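Local structure of malonyl-CoA-[acyl-carrier-protein] transacylase (Coxiella burnetii, 3TQE) at residues F65-L70 with E119-Y124; Q38-A43 with E113-V118; G94-E99 with P203-L208. The protein probably catalyses the transfer of the malonyl group from malonyl-CoA to holo-[acyl-carrier-protein], a step that supplies fatty acid synthesis. All blocks are in the same frame, centred on the assembly; numbering follows the deposited sequence. Where two conformers were deposited one is given.

Contact 1. Residues F65-L70 with E119-Y124; sequences FTQPAL and EKRGQY. With GLY (glycine), chain B.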
loop_
_atom_site.group_PDB
_atom_site.type_symbol
_atom_site.label_atom_id
_atom_site.label_comp_id
_atom_site.label_asym_id
_atom_site.label_seq_id
_atom_site.Cartn_x
_atom_site.Cartn_y
_atom_site.Cartn_z
ATOM N N PHE A 65 8.884 7.858 -8.557
ATOM C CA PHE A 65 8.528 8.997 -7.711
ATOM C C PHE A 65 7.362 8.678 -6.764
ATOM O O PHE A 65 7.381 9.090 -5.613
ATOM C CB PHE A 65 8.180 10.208 -8.551
ATOM C CG PHE A 65 9.313 10.674 -9.405
ATOM C CD1 PHE A 65 10.402 11.277 -8.840
ATOM C CD2 PHE A 65 9.318 10.444 -10.760
ATOM C CE1 PHE A 65 11.466 11.685 -9.627
ATOM C CE2 PHE A 65 10.385 10.851 -11.555
ATOM C CZ PHE A 65 11.443 11.478 -10.974
ATOM N N THR A 66 6.363 7.972 -7.262
ATOM C CA THR A 66 5.173 7.680 -6.470
ATOM C C THR A 66 5.554 6.947 -5.209
ATOM O O THR A 66 5.040 7.241 -4.133
ATOM C CB THR A 66 4.218 6.787 -7.216
ATOM O OG1 THR A 66 3.973 7.312 -8.507
ATOM C CG2 THR A 66 2.926 6.580 -6.466
ATOM N N GLN A 67 6.455 5.984 -5.340
ATOM C CA GLN A 67 6.753 5.172 -4.192
ATOM C C GLN A 67 7.396 5.942 -3.031
ATOM O O GLN A 67 6.899 5.897 -1.919
ATOM C CB GLN A 67 7.498 3.902 -4.556
ATOM C CG GLN A 67 6.612 3.020 -5.437
ATOM C CD GLN A 67 7.056 1.595 -5.575
ATOM O OE1 GLN A 67 7.629 1.016 -4.656
ATOM N NE2 GLN A 67 6.718 0.991 -6.715
ATOM N N PRO A 68 8.485 6.665 -3.266
ATOM C CA PRO A 68 9.027 7.445 -2.161
ATOM C C PRO A 68 8.079 8.560 -1.700
ATOM O O PRO A 68 8.063 8.884 -0.525
ATOM C CB PRO A 68 10.343 8.007 -2.705
ATOM C CG PRO A 68 10.268 7.831 -4.156
ATOM C CD PRO A 68 9.367 6.678 -4.437
ATOM N N ALA A 69 7.282 9.119 -2.600
ATOM C CA ALA A 69 6.342 10.171 -2.239
ATOM C C ALA A 69 5.341 9.630 -1.231
ATOM O O ALA A 69 5.060 10.257 -0.223
ATOM C CB ALA A 69 5.625 10.684 -3.456
ATOM N N LEU A 70 4.782 8.464 -1.532
ATOM C CA LEU A 70 3.756 7.910 -0.660
ATOM C C LEU A 70 4.340 7.378 0.627
ATOM O O LEU A 70 3.746 7.514 1.704
ATOM C CB LEU A 70 2.993 6.835 -1.375
ATOM C CG LEU A 70 1.943 7.391 -2.308
ATOM C CD1 LEU A 70 1.371 6.221 -3.101
ATOM C CD2 LEU A 70 0.843 8.159 -1.551
ATOM N N GLU A 119 12.450 3.820 -3.676
ATOM C CA GLU A 119 12.794 4.385 -4.951
ATOM C C GLU A 119 13.322 3.299 -5.865
ATOM O O GLU A 119 12.918 3.214 -7.018
ATOM C CB GLU A 119 13.815 5.485 -4.799
ATOM C CG GLU A 119 14.189 6.068 -6.147
ATOM C CD GLU A 119 15.223 7.130 -6.082
ATOM O OE1 GLU A 119 16.262 6.900 -5.425
ATOM O OE2 GLU A 119 14.991 8.193 -6.715
ATOM N N LYS A 120 14.195 2.448 -5.334
ATOM C CA LYS A 120 14.711 1.345 -6.124
ATOM C C LYS A 120 13.609 0.373 -6.490
ATOM O O LYS A 120 13.531 -0.107 -7.625
ATOM C CB LYS A 120 15.825 0.615 -5.396
ATOM C CG LYS A 120 17.151 1.351 -5.402
ATOM C CD LYS A 120 18.074 0.723 -4.385
ATOM C CE LYS A 120 19.417 1.419 -4.332
ATOM N NZ LYS A 120 20.264 0.832 -3.242
ATOM N N ARG A 121 12.737 0.098 -5.545
ATOM C CA ARG A 121 11.616 -0.788 -5.818
ATOM C C ARG A 121 10.822 -0.275 -7.007
ATOM O O ARG A 121 10.477 -1.032 -7.912
ATOM C CB ARG A 121 10.739 -0.933 -4.585
ATOM C CG ARG A 121 9.538 -1.834 -4.733
ATOM C CD ARG A 121 8.825 -1.858 -3.423
ATOM N NE ARG A 121 7.693 -2.786 -3.359
ATOM C CZ ARG A 121 6.438 -2.490 -3.676
ATOM N NH1 ARG A 121 6.110 -1.291 -4.138
ATOM N NH2 ARG A 121 5.494 -3.422 -3.545
ATOM N N GLY A 122 10.517 1.021 -7.005
ATOM C CA GLY A 122 9.794 1.603 -8.118
ATOM C C GLY A 122 10.571 1.509 -9.401
ATOM O O GLY A 122 10.021 1.150 -10.455
ATOM N N GLN A 123 11.843 1.856 -9.338
ATOM C CA GLN A 123 12.689 1.799 -10.536
ATOM C C GLN A 123 12.727 0.395 -11.097
ATOM O O GLN A 123 12.525 0.199 -12.301
ATOM C CB GLN A 123 14.087 2.321 -10.230
ATOM C CG GLN A 123 14.066 3.823 -9.982
ATOM C CD GLN A 123 15.366 4.401 -9.514
ATOM O OE1 GLN A 123 16.205 3.695 -8.993
ATOM N NE2 GLN A 123 15.524 5.735 -9.678
ATOM N N TYR A 124 12.952 -0.586 -10.248
ATOM C CA TYR A 124 13.087 -1.942 -10.748
ATOM C C TYR A 124 11.765 -2.444 -11.314
ATOM O O TYR A 124 11.728 -3.141 -12.315
ATOM C CB TYR A 124 13.558 -2.881 -9.659
ATOM C CG TYR A 124 14.869 -2.559 -9.036
ATOM C CD1 TYR A 124 15.812 -1.800 -9.669
ATOM C CD2 TYR A 124 15.176 -3.050 -7.799
ATOM C CE1 TYR A 124 17.036 -1.514 -9.052
ATOM C CE2 TYR A 124 16.386 -2.795 -7.210
ATOM C CZ TYR A 124 17.317 -2.035 -7.851
ATOM O OH TYR A 124 18.515 -1.769 -7.228
HETATM N N GLY B . 0.283 -2.229 -6.696
HETATM C CA GLY B . 1.179 -1.083 -6.335
HETATM C C GLY B . 2.583 -1.526 -5.966
HETATM O O GLY B . 3.358 -0.837 -5.271
HETATM O OXT GLY B . 2.977 -2.615 -6.347
#
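Gln-67 and Arg-121 join two nearly antiparallel helices of the acyl transferase fold, 63-83 and 111-128, whose local axes run 7.8 Å apart with N-to-C directions 156° from each other. The polar part of the contact is one hydrogen bond, from Arg-121 NH1 to Gln-67 OE1 at 2.8 Å and close to straight. Its two ends are used differently: OE1 lies practically in the guanidinium plane, whereas NH1 sits above the carbonyl, 53° out of the amide plane. The arginine chain leaves with CG anti to the backbone N (chi1 -180°) and stays extended as far as NE, which carries the guanidinium toward the pocket. There NH1 also donates to O of the bound glycine, at 3.0 Å. Two acceptors thus hold NH1; NH2 is hydrogen-bonded to Gln-254 and probably to Ser-96. The bonds to Gln-67, glycine and Gln-254 restrict rotation of the group. Binding of a carboxylate is consistent with the role of the corresponding arginine in related malonyl transferases, which receives the malonyl carboxylate.

The remaining contacts are van der Waals packing. Gly-122 lets the helix backbone itself meet the amide, its CA 3.4 Å from Gln-67 NE2. Pro-68, next after Gln-67 at a helix kink, meets Glu-119, about one turn before Gly-122: Pro-68 CD is 4.2 Å from Glu-119 CA and Pro-68 CG 4.3 Å from Glu-119 CB.

Contact 2. Residues Q38-A43 with E113-V118; sequences QQASSA and EAVKLV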
loop_
_atom_site.group_PDB
_atom_site.type_symbol
_atom_site.label_atom_id
_atom_site.label_comp_id
_atom_site.label_asym_id
_atom_site.label_seq_id
_atom_site.Cartn_x
_atom_site.Cartn_y
_atom_site.Cartn_z
ATOM N N GLN A 38 11.979 16.682 4.107
ATOM C CA GLN A 38 13.378 17.095 3.994
ATOM C C GLN A 38 14.310 15.901 4.150
ATOM O O GLN A 38 15.303 15.772 3.431
ATOM C CB GLN A 38 13.708 18.171 5.030
ATOM C CG GLN A 38 13.250 19.572 4.635
ATOM C CD GLN A 38 13.257 20.586 5.787
ATOM O OE1 GLN A 38 13.450 20.245 6.963
ATOM N NE2 GLN A 38 13.049 21.848 5.439
ATOM N N GLN A 39 13.995 15.034 5.104
ATOM C CA GLN A 39 14.760 13.814 5.297
ATOM C C GLN A 39 14.711 12.972 4.037
ATOM O O GLN A 39 15.730 12.461 3.587
ATOM C CB GLN A 39 14.208 13.030 6.475
ATOM C CG GLN A 39 14.542 13.700 7.789
ATOM C CD GLN A 39 13.817 13.128 8.953
ATOM O OE1 GLN A 39 13.084 12.169 8.822
ATOM N NE2 GLN A 39 14.043 13.699 10.124
ATOM N N ALA A 40 13.528 12.784 3.491
ATOM C CA ALA A 40 13.407 12.018 2.275
ATOM C C ALA A 40 14.180 12.645 1.128
ATOM O O ALA A 40 14.847 11.953 0.377
ATOM C CB ALA A 40 11.963 11.836 1.905
ATOM N N SER A 41 14.088 13.957 1.006
ATOM C CA SER A 41 14.761 14.676 -0.057
ATOM C C SER A 41 16.259 14.554 0.051
ATOM O O SER A 41 16.927 14.484 -0.972
ATOM C CB SER A 41 14.360 16.144 -0.028
ATOM O OG SER A 41 12.991 16.266 -0.339
ATOM N N SER A 42 16.784 14.533 1.264
ATOM C CA SER A 42 18.206 14.344 1.430
ATOM C C SER A 42 18.625 12.959 0.948
ATOM O O SER A 42 19.684 12.797 0.326
ATOM C CB SER A 42 18.609 14.610 2.866
ATOM O OG SER A 42 18.449 15.993 3.129
ATOM N N ALA A 43 17.777 11.976 1.175
ATOM C CA ALA A 43 18.053 10.635 0.723
ATOM C C ALA A 43 17.945 10.484 -0.798
ATOM O O ALA A 43 18.729 9.745 -1.405
ATOM C CB ALA A 43 17.106 9.686 1.405
ATOM N N GLU A 113 16.570 5.016 4.878
ATOM C CA GLU A 113 16.939 3.799 4.162
ATOM C C GLU A 113 15.756 3.263 3.376
ATOM O O GLU A 113 15.880 2.842 2.224
ATOM C CB GLU A 113 17.515 2.771 5.121
ATOM C CG GLU A 113 18.806 3.304 5.732
ATOM C CD GLU A 113 19.501 2.408 6.712
ATOM O OE1 GLU A 113 19.022 1.281 6.975
ATOM O OE2 GLU A 113 20.562 2.874 7.231
ATOM N N ALA A 114 14.589 3.308 3.991
ATOM C CA ALA A 114 13.383 2.862 3.319
ATOM C C ALA A 114 13.050 3.736 2.119
ATOM O O ALA A 114 12.562 3.234 1.116
ATOM C CB ALA A 114 12.212 2.763 4.305
ATOM N N VAL A 115 13.271 5.035 2.227
ATOM C CA VAL A 115 13.032 5.929 1.102
ATOM C C VAL A 115 13.867 5.505 -0.089
ATOM O O VAL A 115 13.372 5.408 -1.223
ATOM C CB VAL A 115 13.311 7.391 1.489
ATOM C CG1 VAL A 115 13.362 8.309 0.255
ATOM C CG2 VAL A 115 12.288 7.848 2.470
ATOM N N LYS A 116 15.147 5.269 0.154
ATOM C CA LYS A 116 16.021 4.862 -0.942
ATOM C C LYS A 116 15.584 3.507 -1.496
ATOM O O LYS A 116 15.614 3.268 -2.703
ATOM C CB LYS A 116 17.452 4.794 -0.475
ATOM C CG LYS A 116 18.024 6.104 -0.071
ATOM C CD LYS A 116 19.492 5.947 0.274
ATOM C CE LYS A 116 20.126 7.243 0.668
ATOM N NZ LYS A 116 21.492 6.961 1.236
ATOM N N LEU A 117 15.180 2.615 -0.610
ATOM C CA LEU A 117 14.808 1.288 -1.011
ATOM C C LEU A 117 13.544 1.314 -1.892
ATOM O O LEU A 117 13.446 0.578 -2.867
ATOM C CB LEU A 117 14.553 0.431 0.214
ATOM C CG LEU A 117 14.218 -1.014 -0.044
ATOM C CD1 LEU A 117 15.363 -1.733 -0.748
ATOM C CD2 LEU A 117 13.853 -1.659 1.270
ATOM N N VAL A 118 12.556 2.120 -1.528
ATOM C CA VAL A 118 11.339 2.117 -2.320
ATOM C C VAL A 118 11.510 2.870 -3.621
ATOM O O VAL A 118 10.811 2.575 -4.571
ATOM C CB VAL A 118 10.086 2.562 -1.548
ATOM C CG1 VAL A 118 9.842 1.668 -0.334
ATOM C CG2 VAL A 118 10.113 4.034 -1.194
#
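Ala-40 and Val-115 bring helix 31-44 against helix 111-128, their CA atoms 6.2 Å apart where the local axes pass at 9.0 Å with a signed crossing angle of -55°. Ala-43 and Lys-116 form the second point of approach, with CA atoms 6.3 Å apart.

Small residues on the first helix receive longer ones from the second. With CG1 anti to the backbone N (chi1 168°), the fork of Val-115 opens onto the alanines: CG2 packs on Ala-40 CB at 4.0 Å, and CG1 lies 4.2 Å from Ala-43 CB. CG1 also rests near the backbone of helix 31-44, 3.9 Å from Ala-40 O. Lys-116 adds the outer border. Its extended chain passes alongside the end of 38-43, so that the aliphatic part does the touching, with Lys-116 CE 4.0 Å from Ala-43 CB and 3.5 Å from Ala-43 O.

Around this pair, Leu-71 of helix 63-83 touches Val-115, and Thr-72 of the same helix reaches Ala-40, which also meets Phe-111. Three helices therefore converge on the buried side, away from the active site.

The two segments share no hydrogen bond. Attachment rests on van der Waals packing, largely between apolar groups, from the buried pair Val-115 and Ala-40, through partly exposed Ala-43, to a solvent-exposed lysine whose methylenes, not its ammonium, make the contact.

Contact 3. Residues G94-E99 with P203-L208; sequences GHSLGE and PSHCPL. With GLY (glycine), chain B.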
loop_
_atom_site.group_PDB
_atom_site.type_symbol
_atom_site.label_atom_id
_atom_site.label_comp_id
_atom_site.label_asym_id
_atom_site.label_seq_id
_atom_site.Cartn_x
_atom_site.Cartn_y
_atom_site.Cartn_z
ATOM N N GLY A 94 -0.032 -2.471 5.545
ATOM C CA GLY A 94 0.056 -1.551 4.462
ATOM C C GLY A 94 -0.227 -2.214 3.173
ATOM O O GLY A 94 0.134 -3.357 2.997
ATOM N N HIS A 95 -0.796 -1.472 2.236
ATOM C CA HIS A 95 -1.155 -2.077 0.974
ATOM C C HIS A 95 0.003 -1.867 0.007
ATOM O O HIS A 95 0.271 -0.757 -0.417
ATOM C CB HIS A 95 -2.469 -1.486 0.512
ATOM C CG HIS A 95 -3.103 -2.201 -0.636
ATOM N ND1 HIS A 95 -2.541 -2.250 -1.896
ATOM C CD2 HIS A 95 -4.275 -2.866 -0.713
ATOM C CE1 HIS A 95 -3.343 -2.935 -2.699
ATOM N NE2 HIS A 95 -4.402 -3.322 -2.004
ATOM N N SER A 96 0.704 -2.966 -0.300
ATOM C CA SER A 96 1.883 -2.989 -1.206
ATOM C C SER A 96 3.018 -2.053 -0.756
ATOM O O SER A 96 3.723 -2.344 0.182
ATOM C CB SER A 96 1.439 -2.803 -2.660
ATOM O OG SER A 96 2.535 -3.044 -3.548
ATOM N N LEU A 97 3.185 -0.913 -1.393
ATOM C CA LEU A 97 4.130 0.047 -0.935
ATOM C C LEU A 97 3.869 0.406 0.524
ATOM O O LEU A 97 4.805 0.655 1.294
ATOM C CB LEU A 97 4.036 1.289 -1.797
ATOM C CG LEU A 97 4.856 2.492 -1.431
ATOM C CD1 LEU A 97 6.362 2.144 -1.339
ATOM C CD2 LEU A 97 4.469 3.515 -2.440
ATOM N N GLY A 98 2.610 0.418 0.928
ATOM C CA GLY A 98 2.274 0.770 2.277
ATOM C C GLY A 98 2.904 -0.118 3.311
ATOM O O GLY A 98 3.073 0.269 4.449
ATOM N N GLU A 99 3.253 -1.334 2.930
ATOM C CA GLU A 99 3.882 -2.223 3.871
ATOM C C GLU A 99 5.232 -1.677 4.339
ATOM O O GLU A 99 5.611 -1.868 5.485
ATOM C CB GLU A 99 4.014 -3.586 3.200
ATOM C CG GLU A 99 4.579 -4.655 4.072
ATOM C CD GLU A 99 4.101 -6.032 3.594
ATOM O OE1 GLU A 99 2.860 -6.208 3.411
ATOM O OE2 GLU A 99 4.970 -6.921 3.420
ATOM N N PRO A 203 2.781 -4.361 -14.319
ATOM C CA PRO A 203 1.943 -5.444 -13.827
ATOM C C PRO A 203 2.487 -6.018 -12.526
ATOM O O PRO A 203 3.190 -7.011 -12.491
ATOM C CB PRO A 203 2.019 -6.463 -14.953
ATOM C CG PRO A 203 3.408 -6.295 -15.485
ATOM C CD PRO A 203 3.673 -4.806 -15.409
ATOM N N SER A 204 2.128 -5.362 -11.449
ATOM C CA SER A 204 2.669 -5.735 -10.156
ATOM C C SER A 204 1.989 -6.976 -9.595
ATOM O O SER A 204 0.916 -7.371 -10.051
ATOM C CB SER A 204 2.558 -4.555 -9.189
ATOM O OG SER A 204 1.234 -4.091 -9.081
ATOM N N HIS A 205 2.648 -7.604 -8.629
ATOM C CA HIS A 205 2.107 -8.723 -7.896
ATOM C C HIS A 205 1.775 -9.885 -8.764
ATOM O O HIS A 205 0.743 -10.500 -8.588
ATOM C CB HIS A 205 0.895 -8.273 -7.090
ATOM C CG HIS A 205 1.232 -7.147 -6.202
ATOM N ND1 HIS A 205 2.161 -7.272 -5.201
ATOM C CD2 HIS A 205 0.872 -5.845 -6.223
ATOM C CE1 HIS A 205 2.330 -6.096 -4.616
ATOM N NE2 HIS A 205 1.577 -5.213 -5.238
ATOM N N CYS A 206 2.683 -10.172 -9.683
ATOM C CA CYS A 206 2.583 -11.339 -10.515
ATOM C C CYS A 206 3.969 -11.737 -10.925
ATOM O O CYS A 206 4.915 -10.999 -10.704
ATOM C CB CYS A 206 1.669 -11.077 -11.719
ATOM S SG CYS A 206 2.363 -10.201 -13.102
ATOM N N PRO A 207 4.117 -12.903 -11.546
ATOM C CA PRO A 207 5.451 -13.375 -11.876
ATOM C C PRO A 207 6.235 -12.511 -12.854
ATOM O O PRO A 207 7.455 -12.626 -12.921
ATOM C CB PRO A 207 5.171 -14.753 -12.476
ATOM C CG PRO A 207 3.965 -15.183 -11.802
ATOM C CD PRO A 207 3.127 -13.983 -11.663
ATOM N N LEU A 208 5.580 -11.608 -13.572
ATOM C CA LEU A 208 6.329 -10.686 -14.413
ATOM C C LEU A 208 7.238 -9.755 -13.637
ATOM O O LEU A 208 8.138 -9.162 -14.205
ATOM C CB LEU A 208 5.405 -9.857 -15.283
ATOM C CG LEU A 208 4.572 -10.683 -16.250
ATOM C CD1 LEU A 208 3.732 -9.734 -17.055
ATOM C CD2 LEU A 208 5.472 -11.543 -17.143
HETATM N N GLY B . 0.283 -2.229 -6.696
HETATM C CA GLY B . 1.179 -1.083 -6.335
HETATM C C GLY B . 2.583 -1.526 -5.966
HETATM O O GLY B . 3.358 -0.837 -5.271
HETATM O OXT GLY B . 2.977 -2.615 -6.347
#
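Ser-96 OG and His-205 NE2 are joined by a hydrogen bond of 2.9 Å across this contact; Arg-121 is a probable further partner of OG, which is modelled too close to the bound glycine for its position to be fully trusted. Ser-96 stands on a turn with the features of a nucleophile elbow: the sequence Gly-94, His-95, Ser-96, Leu-97, Gly-98, a GxSxG pattern, links strand 91-94 to helix 97-105, and the serine takes the strained backbone angles phi 58° and psi -104°. Tight packing inside the turn supports this reading, since Gly-94 CA lies just 3.4 Å from Gly-98 C, a spacing suited to two glycines.

Ser-96 and His-205 are the predicted active-site pair. The serine hydroxyl extends with OG anti to the backbone N (chi1 -170°) and meets the imidazole at its edge, near the ring plane. At the far side of the ring, His-205 ND1 is hydrogen-bonded to the main-chain O of Gln-254, which fixes the ring's rotation. A backbone carbonyl here occupies the place that a carboxylate takes in a classical catalytic triad, as in other FabD enzymes. Gln-254 is thus a second-shell residue for both partners, because its NE2 also binds Ser-96 O.

The glycine lies between the two segments, with its OXT 3.2 Å from His-205 NE2. Its N donates to Ser-204 OG at 3.2 Å, a less certain bond because Ser-204 was modelled in two conformers. Beyond the histidine, the chain turns into a short 3-10 segment, where the thiol of Cys-206 accepts a bond from Leu-208, N to SG 3.5 Å.

Overall arrangement
Contacts 1 and 3 meet at the bound glycine, their centres about 12 Å apart. Arg-121 NH2 lies 3.0 Å from Ser-96 OG, a probable hydrogen bond, which places the arginine supplied by 119-124 beside the predicted nucleophile. Leu-97 of the elbow also packs against helix 63-83, its CD2 3.3 Å from Gln-67 CA. Contact 2 uses the preceding turns of helix 111-128, its centre about 10 Å from that of contact 1; Pro-68 CA and Val-118 CG2, 3.7 Å apart, bridge the two. Contacts 2 and 3 are about 20 Å apart between centres, yet Val-118 CG1 touches Leu-97 CD1 at 3.7 Å. Helix 111-128 thus spans from outer packing to pocket.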